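Local coordinates for protein aminotransferase (Streptomyces pactum, PDB 4ZM4) that belongs to the class-III aminotransferase family and binds pyridoxal-5'-phosphate, at residues A200-F205 / L234-E239; Q343-T348 / T367-A372; A382-R385 / Q389-A392. The protein carries 1 engineered substitution. All blocks are in the same frame, centred on the assembly; numbering follows the deposited sequence.

Overall arrangement
From the N terminus, the three contacts follow one another in series, each closing its loop before the next opens, so none nests or crosses. Contact 1 closes a 28-residue loop that includes strand 212-217 and sets two neighbouring helices side by side on the seven-stranded sheet. Contact 2 returns the chain after 18 residues, laying strand 368-373 of the three-stranded antiparallel sheet against helix 334-355. Beyond that strand, contact 3 spans only three residues, folding the loop back on the start of helix 387-393. Between centres, contacts 2 and 3 lie about 17 Å apart, contacts 1 and 2 about 30 Å, and contacts 1 and 3 about 21 Å.

Contact 1 of 3, residues A200-F205 / L234-E239; sequences ALRELF and LQLLRE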
ATOM      1  N   ALA B 200      28.027  -2.932  20.780  1.00 20.30           N
ATOM      2  CA  ALA B 200      27.836  -1.906  19.769  1.00 19.16           C
ATOM      3  C   ALA B 200      26.614  -1.065  20.061  1.00 18.53           C
ATOM      4  O   ALA B 200      26.634   0.158  19.952  1.00 19.96           O
ATOM      5  CB  ALA B 200      27.721  -2.553  18.383  1.00 19.93           C
ATOM      6  N   LEU B 201      25.552  -1.718  20.492  1.00 19.15           N
ATOM      7  CA  LEU B 201      24.314  -1.033  20.845  1.00 19.10           C
ATOM      8  C   LEU B 201      24.489  -0.118  22.042  1.00 19.38           C
ATOM      9  O   LEU B 201      23.939   0.999  22.083  1.00 19.44           O
ATOM     10  CB  LEU B 201      23.211  -2.077  21.136  1.00 18.29           C
ATOM     11  CG  LEU B 201      21.824  -1.493  21.428  1.00 18.25           C
ATOM     12  CD1 LEU B 201      21.225  -0.802  20.209  1.00 18.69           C
ATOM     13  CD2 LEU B 201      20.905  -2.595  21.918  1.00 18.36           C
ATOM     14  N   ARG B 202      25.208  -0.607  23.045  1.00 21.45           N
ATOM     15  CA  ARG B 202      25.487   0.197  24.247  1.00 23.99           C
ATOM     16  C   ARG B 202      26.338   1.401  23.889  1.00 24.66           C
ATOM     17  O   ARG B 202      26.093   2.514  24.367  1.00 26.55           O
ATOM     18  CB  ARG B 202      26.226  -0.637  25.293  1.00 25.39           C
ATOM     19  CG  ARG B 202      25.370  -1.650  26.027  1.00 26.92           C
ATOM     20  CD  ARG B 202      26.208  -2.332  27.091  1.00 29.72           C
ATOM     21  NE  ARG B 202      25.343  -2.920  28.109  1.00 33.73           N
ATOM     22  CZ  ARG B 202      25.036  -4.213  28.204  1.00 36.76           C
ATOM     23  NH1 ARG B 202      25.534  -5.103  27.331  1.00 38.71           N
ATOM     24  NH2 ARG B 202      24.242  -4.625  29.199  1.00 34.86           N
ATOM     25  N   GLU B 203      27.342   1.186  23.047  1.00 27.15           N
ATOM     26  CA  GLU B 203      28.244   2.274  22.667  1.00 32.18           C
ATOM     27  C   GLU B 203      27.479   3.348  21.898  1.00 31.09           C
ATOM     28  O   GLU B 203      27.572   4.554  22.208  1.00 31.57           O
ATOM     29  CB  GLU B 203      29.428   1.775  21.858  1.00 35.51           C
ATOM     30  CG  GLU B 203      30.633   2.695  22.003  1.00 44.22           C
ATOM     31  CD  GLU B 203      31.568   2.668  20.809  1.00 50.50           C
ATOM     32  OE1 GLU B 203      32.184   3.720  20.506  1.00 54.94           O
ATOM     33  OE2 GLU B 203      31.708   1.587  20.196  1.00 57.16           O
ATOM     34  N   LEU B 204      26.638   2.896  20.968  1.00 29.16           N
ATOM     35  CA  LEU B 204      25.788   3.819  20.228  1.00 28.07           C
ATOM     36  C   LEU B 204      24.996   4.712  21.192  1.00 26.14           C
ATOM     37  O   LEU B 204      25.067   5.929  21.107  1.00 25.51           O
ATOM     38  CB  LEU B 204      24.815   3.077  19.306  1.00 26.48           C
ATOM     39  CG  LEU B 204      23.848   4.009  18.562  1.00 25.78           C
ATOM     40  CD1 LEU B 204      24.584   4.996  17.677  1.00 24.11           C
ATOM     41  CD2 LEU B 204      22.896   3.185  17.723  1.00 27.93           C
ATOM     42  N   PHE B 205      24.247   4.094  22.103  1.00 25.66           N
ATOM     43  CA  PHE B 205      23.404   4.849  23.049  1.00 23.72           C
ATOM     44  C   PHE B 205      24.182   5.732  23.987  1.00 22.98           C
ATOM     45  O   PHE B 205      23.711   6.796  24.367  1.00 23.10           O
ATOM     46  CB  PHE B 205      22.422   3.912  23.784  1.00 22.50           C
ATOM     47  CG  PHE B 205      21.114   3.730  23.033  1.00 23.50           C
ATOM     48  CD1 PHE B 205      21.022   2.817  21.979  1.00 21.96           C
ATOM     49  CD2 PHE B 205      19.991   4.502  23.347  1.00 21.80           C
ATOM     50  CE1 PHE B 205      19.851   2.652  21.291  1.00 20.74           C
ATOM     51  CE2 PHE B 205      18.812   4.337  22.649  1.00 21.46           C
ATOM     52  CZ  PHE B 205      18.744   3.405  21.631  1.00 22.52           C
ATOM     53  N   LEU B 234      16.529  -8.117  23.430  1.00 18.42           N
ATOM     54  CA  LEU B 234      15.332  -7.273  23.400  1.00 18.77           C
ATOM     55  C   LEU B 234      15.154  -6.525  24.714  1.00 19.65           C
ATOM     56  O   LEU B 234      14.715  -5.370  24.725  1.00 20.84           O
ATOM     57  CB  LEU B 234      14.079  -8.084  23.082  1.00 19.26           C
ATOM     58  CG  LEU B 234      14.074  -8.745  21.707  1.00 19.46           C
ATOM     59  CD1 LEU B 234      12.782  -9.538  21.536  1.00 19.52           C
ATOM     60  CD2 LEU B 234      14.230  -7.707  20.593  1.00 19.96           C
ATOM     61  N   GLN B 235      15.474  -7.173  25.828  1.00 19.48           N
ATOM     62  CA  GLN B 235      15.339  -6.546  27.134  1.00 20.90           C
ATOM     63  C   GLN B 235      16.262  -5.326  27.152  1.00 21.18           C
ATOM     64  O   GLN B 235      15.880  -4.248  27.627  1.00 22.47           O
ATOM     65  CB  GLN B 235      15.693  -7.537  28.260  1.00 21.90           C
ATOM     66  CG  GLN B 235      14.676  -8.672  28.434  1.00 24.23           C
ATOM     67  CD  GLN B 235      14.691  -9.742  27.333  1.00 24.90           C
ATOM     68  OE1 GLN B 235      15.563  -9.758  26.437  1.00 27.30           O
ATOM     69  NE2 GLN B 235      13.758 -10.675  27.430  1.00 23.74           N
ATOM     70  N   LEU B 236      17.476  -5.524  26.649  1.00 20.38           N
ATOM     71  CA  LEU B 236      18.480  -4.485  26.614  1.00 21.58           C
ATOM     72  C   LEU B 236      18.010  -3.319  25.771  1.00 23.55           C
ATOM     73  O   LEU B 236      18.222  -2.158  26.149  1.00 24.66           O
ATOM     74  CB  LEU B 236      19.810  -5.029  26.076  1.00 21.16           C
ATOM     75  CG  LEU B 236      20.957  -4.013  25.956  1.00 21.37           C
ATOM     76  CD1 LEU B 236      21.316  -3.399  27.299  1.00 19.78           C
ATOM     77  CD2 LEU B 236      22.187  -4.671  25.333  1.00 22.08           C
ATOM     78  N   LEU B 237      17.385  -3.622  24.633  1.00 23.27           N
ATOM     79  CA  LEU B 237      16.876  -2.597  23.733  1.00 22.70           C
ATOM     80  C   LEU B 237      15.833  -1.761  24.392  1.00 20.96           C
ATOM     81  O   LEU B 237      15.853  -0.535  24.323  1.00 22.59           O
ATOM     82  CB  LEU B 237      16.267  -3.223  22.480  1.00 24.79           C
ATOM     83  CG  LEU B 237      17.060  -3.165  21.192  1.00 27.93           C
ATOM     84  CD1 LEU B 237      16.286  -3.935  20.122  1.00 30.82           C
ATOM     85  CD2 LEU B 237      17.283  -1.715  20.747  1.00 27.77           C
ATOM     86  N   ARG B 238      14.890  -2.428  25.031  1.00 20.63           N
ATOM     87  CA  ARG B 238      13.822  -1.767  25.800  1.00 19.22           C
ATOM     88  C   ARG B 238      14.395  -0.859  26.898  1.00 19.39           C
ATOM     89  O   ARG B 238      13.836   0.205  27.203  1.00 17.04           O
ATOM     90  CB  ARG B 238      12.872  -2.840  26.420  1.00 18.81           C
ATOM     91  CG  ARG B 238      11.809  -2.321  27.398  1.00 18.77           C
ATOM     92  CD  ARG B 238      10.751  -1.456  26.743  1.00 19.86           C
ATOM     93  NE  ARG B 238      11.217  -0.148  26.290  1.00 20.59           N
ATOM     94  CZ  ARG B 238      10.466   0.759  25.650  1.00 22.59           C
ATOM     95  NH1 ARG B 238       9.160   0.544  25.411  1.00 23.58           N
ATOM     96  NH2 ARG B 238      11.013   1.903  25.261  1.00 23.53           N
ATOM     97  N   GLU B 239      15.481  -1.292  27.532  1.00 19.88           N
ATOM     98  CA  GLU B 239      16.042  -0.498  28.613  1.00 22.57           C
ATOM     99  C   GLU B 239      16.709   0.768  28.071  1.00 20.08           C
ATOM    100  O   GLU B 239      16.517   1.838  28.605  1.00 17.24           O
ATOM    101  CB  GLU B 239      17.043  -1.329  29.411  1.00 27.65           C
ATOM    102  CG  GLU B 239      17.423  -0.742  30.762  1.00 32.51           C
ATOM    103  CD  GLU B 239      18.481  -1.584  31.459  1.00 37.43           C
ATOM    104  OE1 GLU B 239      18.241  -2.797  31.639  1.00 47.23           O
ATOM    105  OE2 GLU B 239      19.531  -1.050  31.848  1.00 35.84           O
TER
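A chi1 of -176° places Leu201 CG opposite the backbone N and sends both methyls across to Leu237, whose unusual chi1 of -104° swings its own CD2 back to meet them. The helices involved, 198-208 and 233-244, belong to the alpha/beta architecture of the large domain of fold-type-I PLP enzymes. Helix 233-244 is the crossover between the adjacent parallel strands 212-217 and 247-251, a beta-alpha-beta unit. The short helical segments run almost parallel, 3° between their directions, with axes 11.0 Å apart, a spacing that branched leucines can bridge. Leu201 CD2 lies 3.9 Å from Leu237 CD2, the two side chains crossing at about a right angle, and 4.2 Å from Leu236 CD2. Below this buried layer Leu237 also rests on Val215 of the sheet, while Leu201 and Phe205 continue the apolar seam onto Leu240.

Toward solvent the character changes. Arg202 suits this outer position because its long aliphatic chain, extended from CG to NE, spans the gap while its charge stays at the surface. Its guanidinium lays one flat, poorly solvated face over the Leu236 methyls, its N-H groups pointing outward in the plane: NH1 is 3.9 Å from Leu236 CD2, and Leu236 CD1 sits 3.6 Å above the plane, displaced toward the rim, with Arg202 NH2 nearest at 3.7 Å.

Contact 2 of 3, residues Q343-T348 / T367-A372; sequences QYMEDT and TLMSVA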
ATOM      1  N   GLN B 343       7.826 -28.347  14.489  1.00 26.21           N
ATOM      2  CA  GLN B 343       8.753 -29.300  15.047  1.00 25.07           C
ATOM      3  C   GLN B 343       8.857 -30.478  14.112  1.00 25.70           C
ATOM      4  O   GLN B 343       9.959 -30.978  13.832  1.00 24.98           O
ATOM      5  CB  GLN B 343       8.301 -29.762  16.443  1.00 24.55           C
ATOM      6  CG  GLN B 343       9.319 -30.639  17.172  1.00 23.77           C
ATOM      7  CD  GLN B 343      10.522 -29.862  17.647  1.00 25.10           C
ATOM      8  OE1 GLN B 343      11.618 -29.991  17.113  1.00 26.39           O
ATOM      9  NE2 GLN B 343      10.324 -29.041  18.667  1.00 27.86           N
ATOM     10  N   TYR B 344       7.709 -30.970  13.653  1.00 26.96           N
ATOM     11  CA  TYR B 344       7.717 -32.124  12.771  1.00 28.36           C
ATOM     12  C   TYR B 344       8.451 -31.813  11.464  1.00 27.42           C
ATOM     13  O   TYR B 344       9.146 -32.679  10.930  1.00 28.78           O
ATOM     14  CB  TYR B 344       6.299 -32.638  12.511  1.00 31.81           C
ATOM     15  CG  TYR B 344       6.274 -34.001  11.827  1.00 34.09           C
ATOM     16  CD1 TYR B 344       6.833 -35.123  12.444  1.00 35.53           C
ATOM     17  CD2 TYR B 344       5.690 -34.163  10.579  1.00 32.89           C
ATOM     18  CE1 TYR B 344       6.820 -36.366  11.831  1.00 36.15           C
ATOM     19  CE2 TYR B 344       5.648 -35.395   9.970  1.00 35.28           C
ATOM     20  CZ  TYR B 344       6.214 -36.498  10.601  1.00 36.89           C
ATOM     21  OH  TYR B 344       6.171 -37.733   9.990  1.00 37.03           O
ATOM     22  N   MET B 345       8.281 -30.605  10.929  1.00 27.78           N
ATOM     23  CA  MET B 345       8.980 -30.250   9.686  1.00 27.08           C
ATOM     24  C   MET B 345      10.456 -30.185   9.993  1.00 26.35           C
ATOM     25  O   MET B 345      11.258 -30.738   9.254  1.00 25.51           O
ATOM     26  CB  MET B 345       8.494 -28.923   9.091  1.00 28.37           C
ATOM     27  CG  MET B 345       9.247 -28.514   7.813  1.00 27.60           C
ATOM     28  SD  MET B 345       8.847 -29.528   6.351  1.00 28.36           S
ATOM     29  CE  MET B 345       7.336 -28.707   5.837  1.00 28.68           C
ATOM     30  N   GLU B 346      10.809 -29.508  11.087  1.00 25.08           N
ATOM     31  CA  GLU B 346      12.200 -29.414  11.486  1.00 24.80           C
ATOM     32  C   GLU B 346      12.836 -30.801  11.632  1.00 28.12           C
ATOM     33  O   GLU B 346      13.878 -31.051  11.028  1.00 29.13           O
ATOM     34  CB  GLU B 346      12.362 -28.628  12.785  1.00 25.51           C
ATOM     35  CG  GLU B 346      13.806 -28.584  13.277  1.00 24.06           C
ATOM     36  CD  GLU B 346      14.006 -27.751  14.527  1.00 24.69           C
ATOM     37  OE1 GLU B 346      13.021 -27.212  15.104  1.00 25.89           O
ATOM     38  OE2 GLU B 346      15.179 -27.599  14.917  1.00 24.71           O
ATOM     39  N   ASP B 347      12.211 -31.707  12.396  1.00 28.16           N
ATOM     40  CA  ASP B 347      12.788 -33.044  12.622  1.00 30.47           C
ATOM     41  C   ASP B 347      12.955 -33.821  11.307  1.00 31.40           C
ATOM     42  O   ASP B 347      14.004 -34.420  11.044  1.00 32.06           O
ATOM     43  CB  ASP B 347      11.954 -33.874  13.622  1.00 31.89           C
ATOM     44  CG  ASP B 347      11.892 -33.247  15.034  1.00 31.68           C
ATOM     45  OD1 ASP B 347      12.781 -32.434  15.404  1.00 32.78           O
ATOM     46  OD2 ASP B 347      10.939 -33.574  15.775  1.00 30.64           O
ATOM     47  N   THR B 348      11.929 -33.767  10.469  1.00 31.39           N
ATOM     48  CA  THR B 348      11.919 -34.469   9.179  1.00 28.79           C
ATOM     49  C   THR B 348      13.016 -33.997   8.249  1.00 28.12           C
ATOM     50  O   THR B 348      13.754 -34.800   7.690  1.00 28.66           O
ATOM     51  CB  THR B 348      10.576 -34.249   8.474  1.00 29.23           C
ATOM     52  OG1 THR B 348       9.529 -34.738   9.317  1.00 27.86           O
ATOM     53  CG2 THR B 348      10.542 -34.992   7.162  1.00 30.14           C
ATOM     54  N   THR B 367       6.215 -21.619  13.251  1.00 20.15           N
ATOM     55  CA  THR B 367       6.077 -21.990  11.855  1.00 20.36           C
ATOM     56  C   THR B 367       6.939 -21.124  10.930  1.00 23.90           C
ATOM     57  O   THR B 367       6.827 -21.204   9.703  1.00 25.67           O
ATOM     58  CB  THR B 367       4.590 -21.897  11.442  1.00 19.23           C
ATOM     59  OG1 THR B 367       4.006 -20.679  11.928  1.00 15.79           O
ATOM     60  CG2 THR B 367       3.834 -23.064  12.012  1.00 19.21           C
ATOM     61  N   LEU B 368       7.757 -20.264  11.520  1.00 26.31           N
ATOM     62  CA  LEU B 368       8.722 -19.434  10.784  1.00 26.32           C
ATOM     63  C   LEU B 368      10.006 -20.247  10.832  1.00 28.54           C
ATOM     64  O   LEU B 368      10.395 -20.739  11.901  1.00 32.20           O
ATOM     65  CB  LEU B 368       8.916 -18.142  11.520  1.00 27.60           C
ATOM     66  CG  LEU B 368       8.825 -16.785  10.883  1.00 30.72           C
ATOM     67  CD1 LEU B 368       7.640 -16.640   9.962  1.00 35.80           C
ATOM     68  CD2 LEU B 368       8.735 -15.783  12.004  1.00 32.16           C
ATOM     69  N   MET B 369      10.616 -20.478   9.681  1.00 28.55           N
ATOM     70  CA  MET B 369      11.658 -21.490   9.561  1.00 27.70           C
ATOM     71  C   MET B 369      12.649 -21.162   8.417  1.00 26.26           C
ATOM     72  O   MET B 369      12.211 -20.917   7.285  1.00 29.27           O
ATOM     73  CB  MET B 369      10.970 -22.829   9.298  1.00 29.27           C
ATOM     74  CG  MET B 369      11.851 -24.038   9.375  1.00 31.05           C
ATOM     75  SD  MET B 369      10.804 -25.514   9.326  1.00 33.12           S
ATOM     76  CE  MET B 369      12.143 -26.711   9.213  1.00 28.07           C
ATOM     77  N   SER B 370      13.954 -21.203   8.711  1.00 24.17           N
ATOM     78  CA  SER B 370      15.023 -21.098   7.665  1.00 23.68           C
ATOM     79  C   SER B 370      15.749 -22.444   7.528  1.00 23.66           C
ATOM     80  O   SER B 370      16.030 -23.115   8.524  1.00 24.33           O
ATOM     81  CB  SER B 370      16.030 -19.911   7.738  1.00 21.60           C
ATOM     82  OG  SER B 370      16.848 -19.909   8.880  1.00 21.11           O
ATOM     83  N   VAL B 371      16.021 -22.805   6.281  1.00 24.60           N
ATOM     84  CA  VAL B 371      16.716 -24.034   5.914  1.00 25.62           C
ATOM     85  C   VAL B 371      17.770 -23.698   4.870  1.00 26.19           C
ATOM     86  O   VAL B 371      17.439 -23.329   3.752  1.00 28.23           O
ATOM     87  CB  VAL B 371      15.758 -25.101   5.312  1.00 26.69           C
ATOM     88  CG1 VAL B 371      16.538 -26.329   4.849  1.00 29.59           C
ATOM     89  CG2 VAL B 371      14.705 -25.515   6.320  1.00 24.10           C
ATOM     90  N   ALA B 372      19.038 -23.821   5.255  1.00 27.72           N
ATOM     91  CA  ALA B 372      20.146 -23.434   4.432  1.00 28.09           C
ATOM     92  C   ALA B 372      21.179 -24.551   4.366  1.00 29.34           C
ATOM     93  O   ALA B 372      21.625 -25.060   5.375  1.00 30.71           O
ATOM     94  CB  ALA B 372      20.778 -22.152   4.983  1.00 29.65           C
TER
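Met369 and Met345 meet at about a right angle, one thioether chain straight and the other bent. Met369 reaches out from its strand fully extended, with chi1, chi2 and chi3 all close to 180°, and drives its terminal methyl end-on into the helix surface. There CE lies 3.5 Å from Glu346 CA and 3.6 Å from Glu346 N, against backbone more than side chain, since Glu346 CB is 4.1 Å from the same CE. Met345 comes across this shaft: its CG is 3.7 Å from Met369 SD and equally near Met369 CE. Its chain then bends at chi2 and chi3, and the side chain also touches Ile432 and Trp421. Unbranched, flexible methionine suits both places, since one has to reach the helix backbone with a slim terminal methyl and the other has to turn aside.

The contact packs helix 334-355 on the central strand, 368-373, of a three-stranded antiparallel sheet, part of the smaller alpha/beta portion of this fold. On the sheet side Met369 also touches Ile362 of the neighbouring strand 360-365. Glu346 gives the methyl only its backbone and CB; its extended chain carries the carboxylate on to two salt bridges, OE1 with Arg364 of that same neighbouring strand and OE2 with Arg350 of its own helix.

Contact 3 of 3, residues A382-R385 / Q389-A392; sequences AEPR and QLAA
The loop leading into helix 387-393 is folded back against the first turn of that helix, and Pro384, Arg385, Gln389 and Leu390 make the join. Pro384 lays its ring on the helix: its CB is 3.5 Å from Gln389 CB, and its CG is 3.7 Å from Leu390 CB. Proline suits this place because its rigid ring gives a compact apolar surface and a fixed phi where the loop lies against the helix, and it is buried further against Leu393 and His361. Next along, Gln389 stretches its chain beyond CG so that OE1 accepts the backbone N-H of Arg385, with Arg385 N to Gln389 OE1 at 2.9 Å. The bond is nearly straight at the hydrogen (166°), although the donor is tilted 31° from the plane of the amide. Arg385 CG packs 3.3 Å from the same OE1, and one face of its guanidinium lies over Gln389 NE2, the two planes 37° apart. Gln389 N, in turn, bonds to Asp386 OD1 between the two segments. Because a backbone N-H can only donate, the bond fixes which end of the Gln389 amide is the oxygen, and NE2 is thereby left on the guanidinium side.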
ATOM      1  N   ALA B 382      27.901 -24.304  14.259  1.00 40.27           N
ATOM      2  CA  ALA B 382      27.797 -22.861  14.442  1.00 38.75           C
ATOM      3  C   ALA B 382      26.384 -22.417  14.799  1.00 36.64           C
ATOM      4  O   ALA B 382      25.423 -22.980  14.273  1.00 37.66           O
ATOM      5  CB  ALA B 382      28.259 -22.158  13.173  1.00 41.05           C
ATOM      6  N   GLU B 383      26.255 -21.429  15.694  1.00 35.13           N
ATOM      7  CA  GLU B 383      24.972 -20.704  15.861  1.00 35.27           C
ATOM      8  C   GLU B 383      25.180 -19.215  15.568  1.00 31.24           C
ATOM      9  O   GLU B 383      25.438 -18.425  16.470  1.00 25.42           O
ATOM     10  CB  GLU B 383      24.312 -20.870  17.233  1.00 40.76           C
ATOM     11  CG  GLU B 383      23.506 -22.153  17.427  1.00 49.88           C
ATOM     12  CD  GLU B 383      22.492 -22.443  16.319  1.00 56.14           C
ATOM     13  OE1 GLU B 383      22.213 -23.634  16.105  1.00 62.30           O
ATOM     14  OE2 GLU B 383      21.985 -21.503  15.653  1.00 61.19           O
ATOM     15  N   PRO B 384      25.136 -18.844  14.287  1.00 30.41           N
ATOM     16  CA  PRO B 384      25.382 -17.474  13.931  1.00 31.60           C
ATOM     17  C   PRO B 384      24.355 -16.585  14.582  1.00 30.96           C
ATOM     18  O   PRO B 384      23.178 -16.985  14.710  1.00 30.79           O
ATOM     19  CB  PRO B 384      25.224 -17.477  12.406  1.00 33.53           C
ATOM     20  CG  PRO B 384      24.390 -18.658  12.109  1.00 31.51           C
ATOM     21  CD  PRO B 384      24.831 -19.673  13.106  1.00 32.08           C
ATOM     22  N   ARG B 385      24.799 -15.413  15.019  1.00 31.06           N
ATOM     23  CA  ARG B 385      23.926 -14.483  15.733  1.00 34.88           C
ATOM     24  C   ARG B 385      23.461 -13.333  14.851  1.00 31.95           C
ATOM     25  O   ARG B 385      22.599 -12.558  15.245  1.00 32.60           O
ATOM     26  CB  ARG B 385      24.629 -13.931  16.976  1.00 39.40           C
ATOM     27  CG  ARG B 385      25.844 -13.044  16.694  1.00 44.03           C
ATOM     28  CD  ARG B 385      25.894 -11.820  17.631  1.00 46.86           C
ATOM     29  NE  ARG B 385      27.226 -11.205  17.794  1.00 45.61           N
ATOM     30  CZ  ARG B 385      27.715 -10.228  17.027  1.00 47.69           C
ATOM     31  NH1 ARG B 385      27.012  -9.718  15.995  1.00 46.27           N
ATOM     32  NH2 ARG B 385      28.924  -9.763  17.283  1.00 46.84           N
ATOM     33  N   GLN B 389      27.458 -13.643   9.931  1.00 25.06           N
ATOM     34  CA  GLN B 389      27.869 -14.936  10.440  1.00 26.15           C
ATOM     35  C   GLN B 389      27.136 -16.076   9.723  1.00 25.71           C
ATOM     36  O   GLN B 389      27.746 -17.083   9.406  1.00 25.31           O
ATOM     37  CB  GLN B 389      27.686 -15.013  11.965  1.00 28.22           C
ATOM     38  CG  GLN B 389      28.691 -14.180  12.772  1.00 29.92           C
ATOM     39  CD  GLN B 389      28.554 -14.336  14.304  1.00 35.24           C
ATOM     40  OE1 GLN B 389      27.672 -15.048  14.822  1.00 31.65           O
ATOM     41  NE2 GLN B 389      29.440 -13.667  15.032  1.00 39.60           N
ATOM     42  N   LEU B 390      25.841 -15.909   9.461  1.00 25.69           N
ATOM     43  CA  LEU B 390      25.039 -16.968   8.832  1.00 24.72           C
ATOM     44  C   LEU B 390      25.348 -17.104   7.365  1.00 25.12           C
ATOM     45  O   LEU B 390      25.527 -18.219   6.861  1.00 24.98           O
ATOM     46  CB  LEU B 390      23.545 -16.714   9.018  1.00 26.19           C
ATOM     47  CG  LEU B 390      22.547 -17.591   8.232  1.00 27.00           C
ATOM     48  CD1 LEU B 390      22.702 -19.076   8.557  1.00 26.35           C
ATOM     49  CD2 LEU B 390      21.135 -17.129   8.533  1.00 26.44           C
ATOM     50  N   ALA B 391      25.426 -15.973   6.672  1.00 24.08           N
ATOM     51  CA  ALA B 391      25.711 -15.986   5.229  1.00 24.54           C
ATOM     52  C   ALA B 391      27.005 -16.678   4.923  1.00 22.61           C
ATOM     53  O   ALA B 391      27.133 -17.315   3.899  1.00 21.45           O
ATOM     54  CB  ALA B 391      25.724 -14.565   4.658  1.00 24.57           C
ATOM     55  N   ALA B 392      27.962 -16.573   5.844  1.00 23.15           N
ATOM     56  CA  ALA B 392      29.301 -17.109   5.609  1.00 22.25           C
ATOM     57  C   ALA B 392      29.316 -18.626   5.620  1.00 22.15           C
ATOM     58  O   ALA B 392      30.161 -19.211   5.004  1.00 22.49           O
ATOM     59  CB  ALA B 392      30.291 -16.554   6.624  1.00 21.97           C
TER